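Local coordinates for putative TetR-family transcriptional regulator (Bordetella parapertussis 12822, PDB 3CCY), which probably binds cis-regulatory DNA through a helix-turn-helix motif and acts as a transcriptional repressor of the TetR family, at residues E133-V138 and D159-F164. Residues are numbered along the deposited sequence; the frame is centred on the assembly and turned at random.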
ATOM      1  N   GLU A 133      -0.789  10.640  14.803  1.00 34.44           N
ATOM      2  CA  GLU A 133       0.064  10.477  15.984  1.00 34.92           C
ATOM      3  C   GLU A 133       1.187   9.469  15.763  1.00 33.96           C
ATOM      4  O   GLU A 133       2.325   9.711  16.128  1.00 33.91           O
ATOM      5  CB  GLU A 133      -0.772  10.036  17.200  1.00 34.79           C
ATOM      6  CG  GLU A 133      -1.768  11.066  17.644  1.00 35.96           C
ATOM      7  CD  GLU A 133      -2.505  10.658  18.920  1.00 38.05           C
ATOM      8  OE1 GLU A 133      -1.839  10.329  19.918  1.00 44.26           O
ATOM      9  OE2 GLU A 133      -3.746  10.653  18.920  1.00 43.45           O
ATOM     10  N   LEU A 134       0.825   8.324  15.188  1.00 33.90           N
ATOM     11  CA  LEU A 134       1.708   7.233  14.917  1.00 35.02           C
ATOM     12  C   LEU A 134       2.770   7.618  13.904  1.00 34.52           C
ATOM     13  O   LEU A 134       3.952   7.378  14.128  1.00 34.24           O
ATOM     14  CB  LEU A 134       0.900   6.089  14.347  1.00 36.16           C
ATOM     15  CG  LEU A 134       1.648   4.786  14.113  1.00 41.12           C
ATOM     16  CD1 LEU A 134       1.951   4.113  15.438  1.00 41.14           C
ATOM     17  CD2 LEU A 134       0.759   3.903  13.203  1.00 44.54           C
ATOM     18  N   ILE A 135       2.329   8.208  12.800  1.00 33.43           N
ATOM     19  CA  ILE A 135       3.223   8.791  11.822  1.00 33.68           C
ATOM     20  C   ILE A 135       4.203   9.800  12.474  1.00 33.25           C
ATOM     21  O   ILE A 135       5.410   9.785  12.179  1.00 32.44           O
ATOM     22  CB  ILE A 135       2.393   9.440  10.701  1.00 33.98           C
ATOM     23  CG1 ILE A 135       1.616   8.347   9.959  1.00 36.37           C
ATOM     24  CG2 ILE A 135       3.277  10.292   9.732  1.00 34.41           C
ATOM     25  CD1 ILE A 135       0.726   8.829   8.888  1.00 36.16           C
ATOM     26  N   ALA A 136       3.673  10.656  13.353  1.00 32.18           N
ATOM     27  CA  ALA A 136       4.469  11.686  14.037  1.00 32.73           C
ATOM     28  C   ALA A 136       5.598  11.029  14.847  1.00 32.67           C
ATOM     29  O   ALA A 136       6.745  11.493  14.821  1.00 33.47           O
ATOM     30  CB  ALA A 136       3.593  12.569  14.937  1.00 32.13           C
ATOM     31  N   TYR A 137       5.292   9.938  15.525  1.00 32.39           N
ATOM     32  CA  TYR A 137       6.314   9.233  16.286  1.00 33.78           C
ATOM     33  C   TYR A 137       7.486   8.826  15.376  1.00 34.03           C
ATOM     34  O   TYR A 137       8.644   8.954  15.753  1.00 34.90           O
ATOM     35  CB  TYR A 137       5.750   7.988  16.982  1.00 35.12           C
ATOM     36  CG  TYR A 137       4.903   8.266  18.206  1.00 35.91           C
ATOM     37  CD1 TYR A 137       5.186   9.332  19.036  1.00 38.44           C
ATOM     38  CD2 TYR A 137       3.835   7.414  18.563  1.00 40.25           C
ATOM     39  CE1 TYR A 137       4.435   9.592  20.175  1.00 39.31           C
ATOM     40  CE2 TYR A 137       3.058   7.664  19.739  1.00 38.28           C
ATOM     41  CZ  TYR A 137       3.376   8.762  20.519  1.00 38.82           C
ATOM     42  OH  TYR A 137       2.652   9.087  21.651  1.00 40.55           O
ATOM     43  N   VAL A 138       7.176   8.309  14.191  1.00 32.87           N
ATOM     44  CA  VAL A 138       8.206   7.819  13.281  1.00 32.48           C
ATOM     45  C   VAL A 138       8.990   9.012  12.685  1.00 31.19           C
ATOM     46  O   VAL A 138      10.219   8.972  12.596  1.00 30.93           O
ATOM     47  CB  VAL A 138       7.582   6.987  12.141  1.00 32.85           C
ATOM     48  CG1 VAL A 138       8.663   6.671  11.036  1.00 30.81           C
ATOM     49  CG2 VAL A 138       6.986   5.675  12.749  1.00 35.39           C
ATOM     50  N   ASP A 159       9.908  12.021   3.440  1.00 29.85           N
ATOM     51  CA  ASP A 159      10.801  10.912   3.785  1.00 31.39           C
ATOM     52  C   ASP A 159      10.081   9.905   4.694  1.00 31.24           C
ATOM     53  O   ASP A 159      10.258   8.683   4.558  1.00 29.87           O
ATOM     54  CB  ASP A 159      12.097  11.421   4.477  1.00 32.01           C
ATOM     55  CG  ASP A 159      12.962  12.292   3.544  1.00 36.51           C
ATOM     56  OD1 ASP A 159      12.807  12.195   2.312  1.00 37.96           O
ATOM     57  OD2 ASP A 159      13.804  13.076   4.024  1.00 39.26           O
ATOM     58  N   THR A 160       9.322  10.429   5.662  1.00 30.19           N
ATOM     59  CA  THR A 160       8.526   9.605   6.538  1.00 31.09           C
ATOM     60  C   THR A 160       7.498   8.727   5.806  1.00 30.56           C
ATOM     61  O   THR A 160       7.365   7.547   6.105  1.00 31.00           O
ATOM     62  CB  THR A 160       7.851  10.484   7.632  1.00 32.34           C
ATOM     63  OG1 THR A 160       8.880  11.269   8.267  1.00 32.06           O
ATOM     64  CG2 THR A 160       7.166   9.611   8.651  1.00 33.93           C
HETATM   65  N   MSE A 161       6.773   9.308   4.856  1.00 31.21           N
HETATM   66  CA  MSE A 161       5.744   8.571   4.143  1.00 31.29           C
HETATM   67  C   MSE A 161       6.377   7.554   3.158  1.00 31.55           C
HETATM   68  O   MSE A 161       5.795   6.527   2.884  1.00 30.91           O
HETATM   69  CB  MSE A 161       4.780   9.548   3.417  1.00 30.83           C
HETATM   70  CG  MSE A 161       4.009  10.477   4.342  1.00 34.58           C
HETATM   71 SE   MSE A 161       3.238   9.532   5.861  0.65 35.85          SE
HETATM   72  CE  MSE A 161       1.817   8.707   4.850  1.00 35.34           C
ATOM     73  N   LEU A 162       7.588   7.833   2.661  1.00 31.07           N
ATOM     74  CA  LEU A 162       8.272   6.850   1.813  1.00 30.16           C
ATOM     75  C   LEU A 162       8.674   5.646   2.652  1.00 31.07           C
ATOM     76  O   LEU A 162       8.473   4.503   2.248  1.00 28.90           O
ATOM     77  CB  LEU A 162       9.485   7.453   1.135  1.00 30.99           C
ATOM     78  CG  LEU A 162       9.125   8.435   0.001  1.00 30.28           C
ATOM     79  CD1 LEU A 162      10.334   9.277  -0.428  1.00 32.55           C
ATOM     80  CD2 LEU A 162       8.444   7.714  -1.252  1.00 28.14           C
ATOM     81  N   PHE A 163       9.183   5.930   3.849  1.00 30.78           N
ATOM     82  CA  PHE A 163       9.404   4.891   4.809  1.00 32.95           C
ATOM     83  C   PHE A 163       8.141   4.057   5.121  1.00 32.33           C
ATOM     84  O   PHE A 163       8.221   2.834   5.078  1.00 32.27           O
ATOM     85  CB  PHE A 163       9.993   5.427   6.101  1.00 33.39           C
ATOM     86  CG  PHE A 163       9.986   4.389   7.170  1.00 38.04           C
ATOM     87  CD1 PHE A 163      10.948   3.377   7.157  1.00 42.40           C
ATOM     88  CD2 PHE A 163       8.945   4.327   8.088  1.00 38.90           C
ATOM     89  CE1 PHE A 163      10.906   2.349   8.095  1.00 42.61           C
ATOM     90  CE2 PHE A 163       8.901   3.285   9.011  1.00 44.01           C
ATOM     91  CZ  PHE A 163       9.885   2.318   8.998  1.00 39.49           C
ATOM     92  N   PHE A 164       7.041   4.708   5.531  1.00 31.56           N
ATOM     93  CA  PHE A 164       5.767   3.983   5.766  1.00 33.02           C
ATOM     94  C   PHE A 164       5.315   3.052   4.645  1.00 32.29           C
ATOM     95  O   PHE A 164       4.831   1.955   4.888  1.00 33.13           O
ATOM     96  CB  PHE A 164       4.631   4.918   6.181  1.00 33.39           C
ATOM     97  CG  PHE A 164       4.595   5.141   7.674  1.00 36.99           C
ATOM     98  CD1 PHE A 164       4.293   4.087   8.536  1.00 37.31           C
ATOM     99  CD2 PHE A 164       4.939   6.375   8.218  1.00 36.76           C
ATOM    100  CE1 PHE A 164       4.284   4.265   9.937  1.00 39.97           C
ATOM    101  CE2 PHE A 164       4.944   6.555   9.621  1.00 36.67           C
ATOM    102  CZ  PHE A 164       4.614   5.507  10.463  1.00 35.46           C
TER
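Phe164 projects from helix 153-168 onto helix 122-145, where its ring tip packs against Ile135 and Val138; both helices belong to the all-helical C-terminal domain of a TetR-family regulator. The two short segments run at 106° to each other with axes 10.2 Å apart, a steep crossing in which the nearest CA atoms, those of Val138 and Thr160, are still 7.0 Å apart. Val138 and Phe164 reach toward each other tip to tip, and the approach is tight, with Val138 CG2 3.3 Å from Phe164 CZ. Ile135 and Phe164 cross obliquely: Phe164 CE2 stands 3.6 Å from the backbone atom Ile135 CA and 3.8 Å from Ile135 CG1. Leu134 O adds a backbone contact at the ring edge, near its plane. The other branch of Val138, CG1, anti to the backbone N (chi1 170°), lies 3.8 Å from Phe163 CD2; the two side chains cross at about a right angle. Thr160 turns its methyl CG2 toward Ile135 O and Val138 CG1, while OG1 hydrogen-bonds Ala156 O within its own helix. Phe98 of helix 87-115 touches Leu134, Val138 and Phe164, joining a third helix to the packing, and Met161 also packs on Trp173 of the second subunit. The selenomethionine side chain of Met161 crosses Ile135 at about a right angle; it is bent at chi2 and chi3, and its SE lies 3.9 Å from Ile135 CG2 and 4.0 Å from Ile135 CD1.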